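Local coordinates for protein myosin regulatory light chain (Physarum polycephalum, PDB 2BL0) that serves as a light chain of the motor protein myosin and binds calcium through an EF-hand, at residues 25-30 with 44-49. Numbering follows the deposited sequence. Where two conformers were deposited one is given.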
# COMPACT_ATOMS: atom_id res chain seq x y z
N GLU B 25 -20.98 7.98 -6.64
CA GLU B 25 -21.54 6.78 -6.03
C GLU B 25 -20.55 6.05 -5.13
O GLU B 25 -20.95 5.20 -4.33
CB GLU B 25 -22.05 5.81 -7.08
CG GLU B 25 -23.13 6.38 -7.99
CD GLU B 25 -24.36 6.88 -7.24
OE1 GLU B 25 -25.05 7.79 -7.78
OE2 GLU B 25 -24.66 6.36 -6.14
N GLU B 26 -19.27 6.39 -5.27
CA GLU B 26 -18.25 5.86 -4.39
C GLU B 26 -17.80 6.78 -3.26
O GLU B 26 -16.93 6.40 -2.49
CB GLU B 26 -17.02 5.48 -5.21
CG GLU B 26 -17.29 4.47 -6.32
CD GLU B 26 -17.54 3.08 -5.79
OE1 GLU B 26 -17.21 2.82 -4.62
OE2 GLU B 26 -18.05 2.23 -6.57
N LEU B 27 -18.37 7.96 -3.13
CA LEU B 27 -17.96 8.89 -2.09
C LEU B 27 -18.15 8.29 -0.71
O LEU B 27 -17.26 8.36 0.11
CB LEU B 27 -18.73 10.22 -2.21
CG LEU B 27 -18.39 11.31 -1.17
CD1 LEU B 27 -16.91 11.70 -1.16
CD2 LEU B 27 -19.25 12.54 -1.40
N GLY B 28 -19.30 7.69 -0.45
CA GLY B 28 -19.53 7.05 0.83
C GLY B 28 -18.47 6.01 1.15
O GLY B 28 -17.89 6.02 2.23
N SER B 29 -18.21 5.12 0.20
CA SER B 29 -17.21 4.05 0.36
C SER B 29 -15.83 4.60 0.66
O SER B 29 -15.13 4.09 1.53
CB SER B 29 -17.16 3.18 -0.90
OG SER B 29 -18.39 2.49 -1.03
N ALA B 30 -15.45 5.66 -0.04
CA ALA B 30 -14.15 6.30 0.14
C ALA B 30 -14.02 6.97 1.52
O ALA B 30 -12.99 6.81 2.19
CB ALA B 30 -13.89 7.29 -1.00
N ASN B 44 -26.39 11.87 1.65
CA ASN B 44 -27.24 12.46 0.62
C ASN B 44 -27.19 13.97 0.60
O ASN B 44 -27.20 14.56 -0.48
CB ASN B 44 -28.66 11.97 0.78
CG ASN B 44 -28.98 10.95 -0.23
OD1 ASN B 44 -28.40 9.86 -0.22
ND2 ASN B 44 -29.85 11.31 -1.20
N THR B 45 -27.11 14.59 1.77
CA THR B 45 -26.97 16.05 1.84
C THR B 45 -25.65 16.48 1.22
O THR B 45 -25.60 17.44 0.41
CB THR B 45 -27.07 16.51 3.29
OG1 THR B 45 -28.38 16.19 3.78
CG2 THR B 45 -26.92 18.01 3.40
N ILE B 46 -24.58 15.75 1.54
CA ILE B 46 -23.27 16.06 0.98
C ILE B 46 -23.28 15.91 -0.54
O ILE B 46 -22.86 16.81 -1.27
CB ILE B 46 -22.17 15.18 1.61
CG1 ILE B 46 -22.02 15.48 3.09
CG2 ILE B 46 -20.82 15.44 0.88
CD1 ILE B 46 -21.24 14.42 3.89
N LYS B 47 -23.77 14.78 -1.03
CA LYS B 47 -23.88 14.57 -2.48
C LYS B 47 -24.69 15.67 -3.18
O LYS B 47 -24.34 16.13 -4.25
CB LYS B 47 -24.47 13.18 -2.77
CG LYS B 47 -23.47 12.05 -2.53
CD LYS B 47 -24.08 10.66 -2.51
CE LYS B 47 -24.41 10.14 -3.90
NZ LYS B 47 -25.40 8.99 -3.82
N GLY B 48 -25.79 16.09 -2.56
CA GLY B 48 -26.65 17.10 -3.16
C GLY B 48 -25.90 18.42 -3.26
O GLY B 48 -26.05 19.17 -4.25
N GLN B 49 -25.11 18.72 -2.22
CA GLN B 49 -24.34 19.97 -2.21
C GLN B 49 -23.28 19.97 -3.29
O GLN B 49 -23.03 20.99 -3.92
CB GLN B 49 -23.76 20.25 -0.82
CG GLN B 49 -24.80 20.74 0.17
CD GLN B 49 -24.22 21.09 1.53
OE1 GLN B 49 -23.07 20.67 1.81
NE2 GLN B 49 -24.89 21.80 2.33
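The carboxylate of Glu-25 is the flat group of this contact, and the ammonium of Lys-47 approaches it obliquely, outside the oxygen edge, raised toward one face and nearest OE2. From OE2 the nitrogen rises about 45° out of the carboxylate plane, and OE2 to NZ of Lys-47 measures 3.6 Å: a long salt bridge, without a hydrogen bond. It links the end of the calcium loop of the EF-hand (2-37), with Glu-25 in the 3-10 turn that leads into helix 27-33, to Lys-47 on helix 40-50, which follows that EF-hand in the chain. Glu-25 leaves its backbone pointing away from helix 40-50, but a bend at chi2 (-58°) swings the acid back. Lysine suits the partly exposed margin because its long chain spans the gap and its charged end reaches the acid, while its side chain also touches Ile-24. Deeper in, buried Leu-27 supplies the apolar link. With CG anti to the backbone N (chi1 -180°), it extends toward helix 40-50 and meets Ile-46 at about a right angle. Phe-60 on helix 57-64 also touches Leu-27, and Val-63 of that helix touches Ile-46, so Leu-27 and Ile-46, with Phe-60 and Val-63, form apolar packing among helices 27-33, 40-50 and 57-64. The leucine methyl CD2 comes within 4.0 Å of CG2 of Ile-46 and within 4.4 Å of CG of Lys-47.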